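Local coordinates for Non-structural polyprotein (Sindbis virus, PDB 4GUA) that probably cleaves the viral replicase polyprotein as a cysteine protease, here still joined to the macro and zinc-binding regions of the downstream protein, at residues 14-19 against 91-96; 23-28 against 71-76; 81-86 against 95-100; 515-520 against 529-534. All coordinates share one frame; numbering follows the deposited sequence.

Contact 1. Residues 14-19 against 91-96. With SO4 (sulfate ion), chain E.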
loop_
_atom_site.group_PDB
_atom_site.type_symbol
_atom_site.label_atom_id
_atom_site.label_comp_id
_atom_site.label_asym_id
_atom_site.label_seq_id
_atom_site.Cartn_x
_atom_site.Cartn_y
_atom_site.Cartn_z
ATOM N N ASN A 14 1.831 17.126 27.035
ATOM C CA ASN A 14 2.460 16.233 26.055
ATOM C C ASN A 14 2.766 16.850 24.698
ATOM O O ASN A 14 2.141 16.496 23.717
ATOM C CB ASN A 14 1.507 15.073 25.795
ATOM C CG ASN A 14 0.932 14.511 27.065
ATOM O OD1 ASN A 14 -0.192 14.848 27.440
ATOM N ND2 ASN A 14 1.697 13.664 27.746
ATOM N N VAL A 15 3.796 17.677 24.609
ATOM C CA VAL A 15 4.219 18.219 23.320
ATOM C C VAL A 15 5.654 17.857 22.935
ATOM O O VAL A 15 6.212 18.440 22.009
ATOM C CB VAL A 15 3.863 19.705 23.149
ATOM C CG1 VAL A 15 2.356 19.875 23.323
ATOM C CG2 VAL A 15 4.629 20.564 24.115
ATOM N N CYS A 16 6.281 16.960 23.687
ATOM C CA CYS A 16 7.685 16.681 23.447
ATOM C C CYS A 16 7.937 16.473 21.952
ATOM O O CYS A 16 8.992 16.850 21.451
ATOM C CB CYS A 16 8.164 15.474 24.274
ATOM S SG CYS A 16 7.254 13.932 24.046
ATOM N N TRP A 17 6.967 15.912 21.233
ATOM C CA TRP A 17 7.109 15.744 19.787
ATOM C C TRP A 17 7.319 17.083 19.046
ATOM O O TRP A 17 8.176 17.199 18.152
ATOM C CB TRP A 17 5.907 14.989 19.200
ATOM C CG TRP A 17 4.553 15.530 19.569
ATOM C CD1 TRP A 17 3.813 15.208 20.664
ATOM C CD2 TRP A 17 3.774 16.467 18.821
ATOM N NE1 TRP A 17 2.620 15.890 20.653
ATOM C CE2 TRP A 17 2.572 16.672 19.532
ATOM C CE3 TRP A 17 3.972 17.157 17.621
ATOM C CZ2 TRP A 17 1.580 17.537 19.084
ATOM C CZ3 TRP A 17 2.985 18.013 17.176
ATOM C CH2 TRP A 17 1.805 18.198 17.907
ATOM N N ALA A 18 6.557 18.100 19.437
ATOM C CA ALA A 18 6.717 19.437 18.868
ATOM C C ALA A 18 8.042 20.082 19.284
ATOM O O ALA A 18 8.791 20.605 18.443
ATOM C CB ALA A 18 5.542 20.327 19.261
ATOM N N LYS A 19 8.341 20.041 20.578
ATOM C CA LYS A 19 9.593 20.610 21.071
ATOM C C LYS A 19 10.753 20.004 20.294
ATOM O O LYS A 19 11.697 20.700 19.918
ATOM C CB LYS A 19 9.778 20.344 22.572
ATOM C CG LYS A 19 8.569 20.694 23.417
ATOM C CD LYS A 19 8.768 20.348 24.884
ATOM C CE LYS A 19 7.856 21.171 25.787
ATOM N NZ LYS A 19 7.652 20.512 27.105
ATOM N N VAL A 91 7.974 6.948 30.632
ATOM C CA VAL A 91 7.144 6.929 29.411
ATOM C C VAL A 91 7.985 7.283 28.198
ATOM O O VAL A 91 9.080 7.836 28.333
ATOM C CB VAL A 91 5.923 7.903 29.504
ATOM C CG1 VAL A 91 5.337 8.299 28.070
ATOM C CG2 VAL A 91 4.858 7.279 30.394
ATOM N N ALA A 92 7.472 6.971 27.010
ATOM C CA ALA A 92 8.202 7.251 25.783
ATOM C C ALA A 92 8.328 8.753 25.594
ATOM O O ALA A 92 7.470 9.524 26.010
ATOM C CB ALA A 92 7.525 6.609 24.582
ATOM N N HIS A 93 9.421 9.157 24.968
ATOM C CA HIS A 93 9.780 10.556 24.893
ATOM C C HIS A 93 10.473 10.886 23.563
ATOM O O HIS A 93 11.221 10.064 23.029
ATOM C CB HIS A 93 10.669 10.869 26.105
ATOM C CG HIS A 93 11.231 12.251 26.121
ATOM N ND1 HIS A 93 10.481 13.360 26.450
ATOM C CD2 HIS A 93 12.478 12.705 25.863
ATOM C CE1 HIS A 93 11.239 14.439 26.384
ATOM N NE2 HIS A 93 12.457 14.069 26.028
ATOM N N TRP A 94 10.210 12.074 23.019
ATOM C CA TRP A 94 10.917 12.537 21.831
ATOM C C TRP A 94 11.908 13.617 22.197
ATOM O O TRP A 94 11.569 14.570 22.898
ATOM C CB TRP A 94 9.961 13.136 20.804
ATOM C CG TRP A 94 9.103 12.166 20.051
ATOM C CD1 TRP A 94 7.842 11.773 20.371
ATOM C CD2 TRP A 94 9.438 11.486 18.835
ATOM N NE1 TRP A 94 7.364 10.891 19.431
ATOM C CE2 TRP A 94 8.327 10.694 18.480
ATOM C CE3 TRP A 94 10.567 11.468 18.012
ATOM C CZ2 TRP A 94 8.313 9.891 17.342
ATOM C CZ3 TRP A 94 10.552 10.666 16.878
ATOM C CH2 TRP A 94 9.432 9.890 16.555
ATOM N N ASP A 95 13.124 13.497 21.682
ATOM C CA ASP A 95 14.091 14.576 21.810
ATOM C C ASP A 95 15.135 14.551 20.697
ATOM O O ASP A 95 15.034 13.791 19.742
ATOM C CB ASP A 95 14.755 14.560 23.191
ATOM C CG ASP A 95 15.614 13.327 23.425
ATOM O OD1 ASP A 95 16.009 12.669 22.443
ATOM O OD2 ASP A 95 15.918 13.030 24.603
ATOM N N ASN A 96 16.125 15.422 20.834
ATOM C CA ASN A 96 17.189 15.586 19.857
ATOM C C ASN A 96 18.489 14.822 20.173
ATOM O O ASN A 96 19.526 15.080 19.567
ATOM C CB ASN A 96 17.433 17.073 19.616
ATOM C CG ASN A 96 16.177 17.788 19.154
ATOM O OD1 ASN A 96 15.696 18.718 19.804
ATOM N ND2 ASN A 96 15.619 17.330 18.039
HETATM S S SO4 E . 8.039 17.015 27.955
HETATM O O1 SO4 E . 8.442 15.638 28.249
HETATM O O2 SO4 E . 9.126 17.707 27.264
HETATM O O3 SO4 E . 6.848 17.002 27.103
HETATM O O4 SO4 E . 7.737 17.730 29.193
#

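Contact 2. Residues 23-28 against 71-76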
loop_
_atom_site.group_PDB
_atom_site.type_symbol
_atom_site.label_atom_id
_atom_site.label_comp_id
_atom_site.label_asym_id
_atom_site.label_seq_id
_atom_site.Cartn_x
_atom_site.Cartn_y
_atom_site.Cartn_z
ATOM N N PRO A 23 13.990 22.677 16.648
ATOM C CA PRO A 23 15.273 22.996 16.010
ATOM C C PRO A 23 15.368 22.507 14.559
ATOM O O PRO A 23 16.085 23.102 13.757
ATOM C CB PRO A 23 16.297 22.280 16.906
ATOM C CG PRO A 23 15.557 21.179 17.524
ATOM C CD PRO A 23 14.153 21.701 17.737
ATOM N N ILE A 24 14.655 21.441 14.221
ATOM C CA ILE A 24 14.659 20.960 12.849
ATOM C C ILE A 24 13.938 21.963 11.964
ATOM O O ILE A 24 14.405 22.280 10.871
ATOM C CB ILE A 24 13.999 19.578 12.735
ATOM C CG1 ILE A 24 14.885 18.540 13.426
ATOM C CG2 ILE A 24 13.800 19.192 11.276
ATOM C CD1 ILE A 24 14.221 17.207 13.637
ATOM N N LEU A 25 12.829 22.504 12.457
ATOM C CA LEU A 25 12.104 23.537 11.725
ATOM C C LEU A 25 12.965 24.796 11.547
ATOM O O LEU A 25 12.893 25.480 10.528
ATOM C CB LEU A 25 10.799 23.881 12.447
ATOM C CG LEU A 25 9.807 22.726 12.641
ATOM C CD1 LEU A 25 8.536 23.205 13.326
ATOM C CD2 LEU A 25 9.479 22.066 11.308
ATOM N N ALA A 26 13.793 25.085 12.540
ATOM C CA ALA A 26 14.652 26.260 12.504
ATOM C C ALA A 26 15.597 26.270 11.299
ATOM O O ALA A 26 15.858 27.325 10.727
ATOM C CB ALA A 26 15.435 26.343 13.767
ATOM N N THR A 27 16.119 25.110 10.915
ATOM C CA THR A 27 17.051 25.053 9.791
ATOM C C THR A 27 16.381 25.513 8.505
ATOM O O THR A 27 17.050 25.934 7.564
ATOM C CB THR A 27 17.593 23.633 9.554
ATOM O OG1 THR A 27 16.520 22.772 9.140
ATOM C CG2 THR A 27 18.238 23.078 10.808
ATOM N N ALA A 28 15.058 25.420 8.470
ATOM C CA ALA A 28 14.286 25.821 7.304
ATOM C C ALA A 28 13.770 27.243 7.446
ATOM O O ALA A 28 13.006 27.714 6.607
ATOM C CB ALA A 28 13.119 24.869 7.097
ATOM N N GLY A 71 12.466 15.393 -0.021
ATOM C CA GLY A 71 13.825 15.514 0.475
ATOM C C GLY A 71 14.131 16.843 1.155
ATOM O O GLY A 71 15.256 17.078 1.609
ATOM N N LEU A 72 13.128 17.711 1.240
ATOM C CA LEU A 72 13.331 19.044 1.796
ATOM C C LEU A 72 13.910 19.040 3.207
ATOM O O LEU A 72 14.736 19.881 3.536
ATOM C CB LEU A 72 12.022 19.826 1.776
ATOM C CG LEU A 72 11.673 20.430 0.420
ATOM C CD1 LEU A 72 10.262 20.982 0.415
ATOM C CD2 LEU A 72 12.655 21.525 0.085
ATOM N N PHE A 73 13.439 18.130 4.047
ATOM C CA PHE A 73 13.965 17.995 5.406
ATOM C C PHE A 73 15.010 16.881 5.591
ATOM O O PHE A 73 15.305 16.501 6.723
ATOM C CB PHE A 73 12.832 17.889 6.421
ATOM C CG PHE A 73 12.237 19.217 6.777
ATOM C CD1 PHE A 73 12.901 20.074 7.632
ATOM C CD2 PHE A 73 11.029 19.619 6.242
ATOM C CE1 PHE A 73 12.364 21.303 7.959
ATOM C CE2 PHE A 73 10.485 20.848 6.567
ATOM C CZ PHE A 73 11.153 21.691 7.422
ATOM N N SER A 74 15.502 16.319 4.487
ATOM C CA SER A 74 16.330 15.107 4.511
ATOM C C SER A 74 17.837 15.326 4.691
ATOM O O SER A 74 18.631 14.387 4.600
ATOM C CB SER A 74 16.093 14.292 3.239
ATOM O OG SER A 74 15.235 13.194 3.494
ATOM N N LYS A 75 18.237 16.565 4.920
ATOM C CA LYS A 75 19.620 16.873 5.234
ATOM C C LYS A 75 19.900 16.371 6.647
ATOM O O LYS A 75 19.128 16.649 7.567
ATOM C CB LYS A 75 19.807 18.379 5.076
ATOM C CG LYS A 75 21.035 19.008 5.681
ATOM C CD LYS A 75 20.483 20.099 6.608
ATOM C CE LYS A 75 21.342 21.336 6.776
ATOM N NZ LYS A 75 20.642 22.354 7.637
ATOM N N GLN A 76 20.990 15.626 6.837
ATOM C CA GLN A 76 21.175 14.951 8.118
ATOM C C GLN A 76 21.889 15.892 9.050
ATOM O O GLN A 76 23.106 15.980 9.045
ATOM C CB GLN A 76 22.061 13.711 7.950
ATOM C CG GLN A 76 21.619 12.745 6.876
ATOM C CD GLN A 76 20.276 12.145 7.173
ATOM O OE1 GLN A 76 19.264 12.554 6.607
ATOM N NE2 GLN A 76 20.249 11.172 8.079
#

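Contact 3. Residues 81-86 against 95-100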
loop_
_atom_site.group_PDB
_atom_site.type_symbol
_atom_site.label_atom_id
_atom_site.label_comp_id
_atom_site.label_asym_id
_atom_site.label_seq_id
_atom_site.Cartn_x
_atom_site.Cartn_y
_atom_site.Cartn_z
ATOM N N THR A 81 14.833 11.652 17.708
ATOM C CA THR A 81 15.008 10.381 18.388
ATOM C C THR A 81 13.838 10.058 19.304
ATOM O O THR A 81 13.473 10.843 20.196
ATOM C CB THR A 81 16.299 10.384 19.223
ATOM O OG1 THR A 81 17.412 10.695 18.378
ATOM C CG2 THR A 81 16.519 9.036 19.878
ATOM N N TYR A 82 13.269 8.882 19.070
ATOM C CA TYR A 82 12.189 8.366 19.885
ATOM C C TYR A 82 12.782 7.449 20.934
ATOM O O TYR A 82 13.576 6.567 20.610
ATOM C CB TYR A 82 11.221 7.571 19.017
ATOM C CG TYR A 82 10.044 6.991 19.768
ATOM C CD1 TYR A 82 9.027 7.809 20.256
ATOM C CD2 TYR A 82 9.963 5.621 20.013
ATOM C CE1 TYR A 82 7.953 7.276 20.949
ATOM C CE2 TYR A 82 8.892 5.080 20.708
ATOM C CZ TYR A 82 7.889 5.912 21.173
ATOM O OH TYR A 82 6.821 5.375 21.861
ATOM N N HIS A 83 12.384 7.646 22.185
ATOM C CA HIS A 83 12.822 6.787 23.276
ATOM C C HIS A 83 11.671 6.015 23.894
ATOM O O HIS A 83 10.792 6.611 24.506
ATOM C CB HIS A 83 13.511 7.602 24.365
ATOM C CG HIS A 83 14.760 8.283 23.908
ATOM N ND1 HIS A 83 15.980 7.645 23.877
ATOM C CD2 HIS A 83 14.983 9.548 23.481
ATOM C CE1 HIS A 83 16.901 8.484 23.437
ATOM N NE2 HIS A 83 16.322 9.645 23.190
ATOM N N PRO A 84 11.657 4.685 23.719
ATOM C CA PRO A 84 10.617 3.879 24.368
ATOM C C PRO A 84 10.792 3.958 25.871
ATOM O O PRO A 84 11.866 4.355 26.323
ATOM C CB PRO A 84 10.900 2.452 23.877
ATOM C CG PRO A 84 11.744 2.608 22.665
ATOM C CD PRO A 84 12.542 3.866 22.874
ATOM N N ALA A 85 9.773 3.602 26.641
ATOM C CA ALA A 85 9.937 3.587 28.083
ATOM C C ALA A 85 10.972 2.526 28.438
ATOM O O ALA A 85 11.036 1.470 27.808
ATOM C CB ALA A 85 8.614 3.306 28.767
ATOM N N ASP A 86 11.818 2.850 29.409
ATOM C CA ASP A 86 12.784 1.910 29.960
ATOM C C ASP A 86 13.010 2.198 31.454
ATOM O O ASP A 86 12.268 2.973 32.059
ATOM C CB ASP A 86 14.089 1.968 29.162
ATOM C CG ASP A 86 14.663 3.366 29.077
ATOM O OD1 ASP A 86 14.650 4.071 30.105
ATOM O OD2 ASP A 86 15.132 3.763 27.987
ATOM N N ASP A 95 13.124 13.497 21.682
ATOM C CA ASP A 95 14.091 14.576 21.810
ATOM C C ASP A 95 15.135 14.551 20.697
ATOM O O ASP A 95 15.034 13.791 19.742
ATOM C CB ASP A 95 14.755 14.560 23.191
ATOM C CG ASP A 95 15.614 13.327 23.425
ATOM O OD1 ASP A 95 16.009 12.669 22.443
ATOM O OD2 ASP A 95 15.918 13.030 24.603
ATOM N N ASN A 96 16.125 15.422 20.834
ATOM C CA ASN A 96 17.189 15.586 19.857
ATOM C C ASN A 96 18.489 14.822 20.173
ATOM O O ASN A 96 19.526 15.080 19.567
ATOM C CB ASN A 96 17.433 17.073 19.616
ATOM C CG ASN A 96 16.177 17.788 19.154
ATOM O OD1 ASN A 96 15.696 18.718 19.804
ATOM N ND2 ASN A 96 15.619 17.330 18.039
ATOM N N SER A 97 18.454 13.935 21.164
ATOM C CA SER A 97 19.633 13.144 21.521
ATOM C C SER A 97 20.162 12.375 20.306
ATOM O O SER A 97 19.443 12.175 19.330
ATOM C CB SER A 97 19.307 12.165 22.652
ATOM O OG SER A 97 18.875 10.908 22.158
ATOM N N PRO A 98 21.443 11.977 20.347
ATOM C CA PRO A 98 22.121 11.261 19.253
ATOM C C PRO A 98 21.395 10.017 18.734
ATOM O O PRO A 98 20.845 9.249 19.522
ATOM C CB PRO A 98 23.455 10.861 19.886
ATOM C CG PRO A 98 23.713 11.936 20.881
ATOM C CD PRO A 98 22.372 12.305 21.444
ATOM N N GLY A 99 21.422 9.822 17.417
ATOM C CA GLY A 99 20.768 8.687 16.776
ATOM C C GLY A 99 20.979 8.701 15.273
ATOM O O GLY A 99 21.426 9.707 14.721
ATOM N N THR A 100 20.681 7.594 14.599
ATOM C CA THR A 100 20.947 7.520 13.160
ATOM C C THR A 100 19.859 8.202 12.336
ATOM O O THR A 100 20.047 8.427 11.146
ATOM C CB THR A 100 21.129 6.074 12.647
ATOM O OG1 THR A 100 19.977 5.290 12.972
ATOM C CG2 THR A 100 22.356 5.437 13.253
#

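Contact 4. Residues 515-520 against 529-534. With SO4 (sulfate ion), chain J; SO4 (sulfate ion), chain I; SO4 (sulfate ion), chain D.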
loop_
_atom_site.group_PDB
_atom_site.type_symbol
_atom_site.label_atom_id
_atom_site.label_comp_id
_atom_site.label_asym_id
_atom_site.label_seq_id
_atom_site.Cartn_x
_atom_site.Cartn_y
_atom_site.Cartn_z
ATOM N N ASP A 515 5.449 -1.505 12.708
ATOM C CA ASP A 515 6.582 -0.673 12.328
ATOM C C ASP A 515 6.297 -0.114 10.948
ATOM O O ASP A 515 6.457 -0.794 9.943
ATOM C CB ASP A 515 7.871 -1.503 12.299
ATOM C CG ASP A 515 9.126 -0.643 12.297
ATOM O OD1 ASP A 515 9.006 0.591 12.145
ATOM O OD2 ASP A 515 10.235 -1.202 12.456
ATOM N N ASP A 516 5.909 1.157 10.914
ATOM C CA ASP A 516 5.524 1.792 9.664
ATOM C C ASP A 516 6.700 2.485 8.982
ATOM O O ASP A 516 6.584 2.896 7.829
ATOM C CB ASP A 516 4.376 2.773 9.896
ATOM C CG ASP A 516 4.647 3.735 11.028
ATOM O OD1 ASP A 516 5.433 3.395 11.938
ATOM O OD2 ASP A 516 4.053 4.831 11.024
ATOM N N GLU A 517 7.825 2.612 9.684
ATOM C CA GLU A 517 9.034 3.177 9.087
ATOM C C GLU A 517 9.833 2.126 8.311
ATOM O O GLU A 517 10.411 2.428 7.265
ATOM C CB GLU A 517 9.899 3.866 10.137
ATOM C CG GLU A 517 10.770 2.926 10.963
ATOM C CD GLU A 517 12.149 3.485 11.279
ATOM O OE1 GLU A 517 12.465 4.624 10.858
ATOM O OE2 GLU A 517 12.912 2.779 11.971
ATOM N N LEU A 518 9.815 0.883 8.783
ATOM C CA LEU A 518 10.718 -0.143 8.257
ATOM C C LEU A 518 10.584 -0.373 6.755
ATOM O O LEU A 518 9.485 -0.539 6.224
ATOM C CB LEU A 518 10.496 -1.476 8.977
ATOM C CG LEU A 518 11.563 -2.548 8.732
ATOM C CD1 LEU A 518 12.940 -2.081 9.199
ATOM C CD2 LEU A 518 11.178 -3.839 9.421
ATOM N N VAL A 519 11.729 -0.373 6.085
ATOM C CA VAL A 519 11.800 -0.645 4.657
ATOM C C VAL A 519 12.498 -1.972 4.389
ATOM O O VAL A 519 13.540 -2.261 4.961
ATOM C CB VAL A 519 12.575 0.450 3.925
ATOM C CG1 VAL A 519 12.784 0.051 2.471
ATOM C CG2 VAL A 519 11.836 1.770 4.027
ATOM N N TRP A 520 11.910 -2.784 3.522
ATOM C CA TRP A 520 12.495 -4.063 3.173
ATOM C C TRP A 520 13.506 -3.862 2.051
ATOM O O TRP A 520 13.158 -3.373 0.983
ATOM C CB TRP A 520 11.385 -5.021 2.749
ATOM C CG TRP A 520 11.801 -6.453 2.617
ATOM C CD1 TRP A 520 13.053 -6.931 2.367
ATOM C CD2 TRP A 520 10.947 -7.600 2.715
ATOM N NE1 TRP A 520 13.031 -8.302 2.304
ATOM C CE2 TRP A 520 11.751 -8.737 2.515
ATOM C CE3 TRP A 520 9.581 -7.774 2.954
ATOM C CZ2 TRP A 520 11.236 -10.029 2.548
ATOM C CZ3 TRP A 520 9.072 -9.059 2.985
ATOM C CH2 TRP A 520 9.896 -10.168 2.784
ATOM N N GLY A 529 21.872 -3.519 8.335
ATOM C CA GLY A 529 22.335 -3.177 9.664
ATOM C C GLY A 529 21.865 -1.809 10.127
ATOM O O GLY A 529 21.846 -1.531 11.326
ATOM N N ARG A 530 21.463 -0.954 9.191
ATOM C CA ARG A 530 21.047 0.398 9.543
ATOM C C ARG A 530 19.635 0.391 10.113
ATOM O O ARG A 530 18.779 -0.365 9.659
ATOM C CB ARG A 530 21.128 1.310 8.316
ATOM C CG ARG A 530 20.721 2.755 8.575
ATOM C CD ARG A 530 21.266 3.665 7.486
ATOM N NE ARG A 530 20.649 4.989 7.495
ATOM C CZ ARG A 530 20.967 5.971 6.653
ATOM N NH1 ARG A 530 21.894 5.786 5.718
ATOM N NH2 ARG A 530 20.349 7.141 6.737
ATOM N N LYS A 531 19.392 1.230 11.113
ATOM C CA LYS A 531 18.085 1.262 11.750
ATOM C C LYS A 531 17.116 1.816 10.712
ATOM O O LYS A 531 17.432 2.767 10.004
ATOM C CB LYS A 531 18.108 2.119 13.026
ATOM C CG LYS A 531 16.809 2.082 13.852
ATOM C CD LYS A 531 16.835 0.988 14.945
ATOM C CE LYS A 531 15.499 0.844 15.725
ATOM N NZ LYS A 531 15.387 1.756 16.921
ATOM N N GLY A 532 15.943 1.202 10.613
ATOM C CA GLY A 532 14.938 1.606 9.649
ATOM C C GLY A 532 14.892 0.726 8.408
ATOM O O GLY A 532 13.964 0.837 7.606
ATOM N N PHE A 533 15.875 -0.162 8.259
ATOM C CA PHE A 533 15.936 -1.051 7.100
ATOM C C PHE A 533 16.155 -2.497 7.529
ATOM O O PHE A 533 16.836 -2.767 8.519
ATOM C CB PHE A 533 17.051 -0.627 6.145
ATOM C CG PHE A 533 16.933 0.790 5.666
ATOM C CD1 PHE A 533 16.130 1.098 4.576
ATOM C CD2 PHE A 533 17.625 1.812 6.298
ATOM C CE1 PHE A 533 16.018 2.400 4.126
ATOM C CE2 PHE A 533 17.520 3.120 5.854
ATOM C CZ PHE A 533 16.716 3.414 4.765
ATOM N N SER A 534 15.582 -3.421 6.765
ATOM C CA SER A 534 15.682 -4.843 7.071
ATOM C C SER A 534 15.705 -5.716 5.820
ATOM O O SER A 534 15.043 -5.425 4.827
ATOM C CB SER A 534 14.517 -5.269 7.956
ATOM O OG SER A 534 14.421 -6.685 8.007
HETATM S S SO4 J . 18.618 -7.415 8.879
HETATM O O1 SO4 J . 19.534 -7.708 9.976
HETATM O O2 SO4 J . 18.841 -6.045 8.413
HETATM O O3 SO4 J . 18.873 -8.349 7.787
HETATM O O4 SO4 J . 17.243 -7.580 9.353
HETATM S S SO4 I . 24.451 7.493 3.400
HETATM O O1 SO4 I . 23.401 7.233 2.417
HETATM O O2 SO4 I . 24.900 8.879 3.284
HETATM O O3 SO4 I . 23.912 7.276 4.738
HETATM O O4 SO4 I . 25.579 6.587 3.166
HETATM S S SO4 D . 17.282 8.738 8.156
HETATM O O1 SO4 D . 17.755 8.248 6.862
HETATM O O2 SO4 D . 18.422 9.045 9.015
HETATM O O3 SO4 D . 16.488 9.959 7.987
HETATM O O4 SO4 D . 16.484 7.672 8.755
#

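Contact 1. Residues 14-19 against 91-96
C16, in the first turn of helix 16-27, meets H93 and W94 on strand 93-95, a cysteine on a helix set against a histidine on a strand. This is the arrangement of papain-like, clan CA peptidases and is consistent with the Cys-His dyad of family C9. The C16 side chain leaves the helix toward the strand, and C16 CB lies 3.8 Å from H93 ND1, oblique to the imidazole. From there SG turns into the crowded position between the backbone N and the carbonyl carbon (chi1 56°). C16 SG ends 4.1 Å from H93 ND1, again oblique to that ring. The sulfur also takes a weak but fairly straight hydrogen bond from W94 N, 3.6 Å from C16 SG (N-H...S 165°), and lies at the edge of the W94 indole, near its plane. One residue on, W17 CB packs on W94 CD1 at 3.9 Å, oblique to the indole. The W17 indole leads away from the strand; its NE1 bonds to K48 O and F41 meets it edge-to-face, so the start of the helix is tied to its surroundings. A sulfate, probably from the crystallisation liquor, occupies the site between helix and strand. K19 NZ donates to its O2 at 3.2 Å. Sulfate O1 merely sits near the imidazole edge, 3.5 Å from H93 ND1.

Contact 2. Residues 23-28 against 71-76
The F73 ring is the piece that the C-terminal part of helix 16-27 packs on, and three residues of 23-28 touch it. A28 CB approaches obliquely, 3.7 Å from F73 CE1. The I24 side chain crosses the phenylalanine at a slant, its CG2 branch standing 3.9 Å from F73 CD1. L25 begins by pointing away, yet its CD2 branch still comes to 4.2 Å from F73 CZ. One polar atom joins this apolar set: I24 O lies at the ring edge, near its plane, 3.7 Å from F73 CE1, where the slightly positive rim hydrogens would suit a carbonyl. The same I24 O accepts a hydrogen bond from T27 OG1 at 2.8 Å, the donor lying in the carbonyl plane. T27 OG1 is put there by a chi1 of 66°, between the backbone N and the carbonyl carbon, and also bonds to Y105 N. Beside the ring, K75 reaches T27 tip to tip, its chain bent at chi2 and chi3, and K75 NZ comes to 3.8 Å from T27 CB.

F73 sits within a type I turn from G71 to S74, closed by S74 N to G71 O at 3.0 Å, which probably helps to place it; backbone bonds of F73 and K75 to G104 hold the loop. C60 of helix 52-64 also touches F73, and I78 and L80 of strand 78-83 pack on I24. Helix 16-27, which begins at C16, is consistent with the central cysteine-bearing helix of papain-like (clan CA) peptidases, its far end packed here.

Contact 3. Residues 81-86 against 95-100
T81 OG1 donates to S97 O at 2.7 Å, while the backbones of T81 and D95 form an antiparallel hydrogen-bonded pair, T81 N to D95 O at 3.0 Å and D95 N to T81 O at 3.1 Å. The threonine hydroxyl is placed anti to its carbonyl carbon, beside the backbone N (chi1 -56°), which directs it to the chain where it leaves the sheet. There the loop is shaped by an Asx turn: S97 N donates to D95 OD1 at 3.0 Å from well above the carboxylate plane, 67° out of it.

The same D95 OD1 and the S97 hydroxyl meet at H83 NE2. H83 NE2 is 3.0 Å from S97 OG, a hydrogen bond in which either could be the donor, and its bond to D95 OD1, at 3.1 Å, is weak and bent. If NE2 carries the proton, its single N-H would be shared between the two oxygens. Both lie at the edge of the imidazole, in its plane. The H83 and D95 side chains cross at about a right angle, with ring and carboxylate planes 75° apart.

Packing is modest: T81 CG2 lies 3.8 Å from S97 OG. N96 turns away, its amide nitrogen bonded to A20 O and P79 O, which ties the loop to helix 16-27 and to the start of strand 78-83, the strand of T81 itself.

The chemistry is that of a strand end fixed by polar side chains. D95 OD1 serves both the Asx turn and H83, and its negative charge would probably stabilise a proton on NE2.

Contact 4. Residues 515-520 against 529-534
V519 O is gripped from the adjacent parallel strand by a hydrogen bond from S534 N at 3.0 Å and a weaker CA-H...O contact from F533 CA at 3.4 Å. One residue back, G532 O accepts from V519 N at 3.0 Å and also receives L518 CA. These bonds make a short parallel pair, 519-520 beside 533-534, in the zinc-binding region. Over it the V519 and F533 side chains lie side by side, with V519 CB 3.7 Å from F533 CD1. On the other face, which carries W520 and S534, L518 CD1 lies 3.8 Å from S534 CB. G532 sits in a type II turn from R530 to F533, where a CB would be jammed against the carbonyl O of K531. E517 OE2 comes to 3.3 Å from G532 CA. Two sulfates, probably from the crystallisation liquor, accept weak bonds from R530; a third accepts one at 3.3 Å, to its O4 from S534 OG, which also bonds to T536 N. The strands are thus held by main-chain bonds that do not depend on side-chain identity, while an ionic tie, the E517-R101 salt bridge, reaches the peptidase region; K531 brings a like charge beside R101 that may weaken it.

How the contacts relate
Contact 2 is the buried one, an aromatic ring in an apolar setting. Contacts 1 and 3 lie at the surface: contact 3 relies on polar side chains and main-chain bonds, contact 1 on a cysteine sulfur beside aromatic rings. Contact 4 is partly buried. Helix 16-27 supplies one side of both contact 1 and contact 2, near its opposite ends. Contacts 1 and 3 share D95 and N96 and belong to one sheet, strands 93-95 and 78-83 being neighbours in it; H93 O and H83 N are 2.8 Å apart, probably hydrogen-bonded. Contact 4 belongs to the zinc-binding region and joins its strands in parallel. It still meets the peptidase region, T100 OG1 lying 3.7 Å from K531 CB.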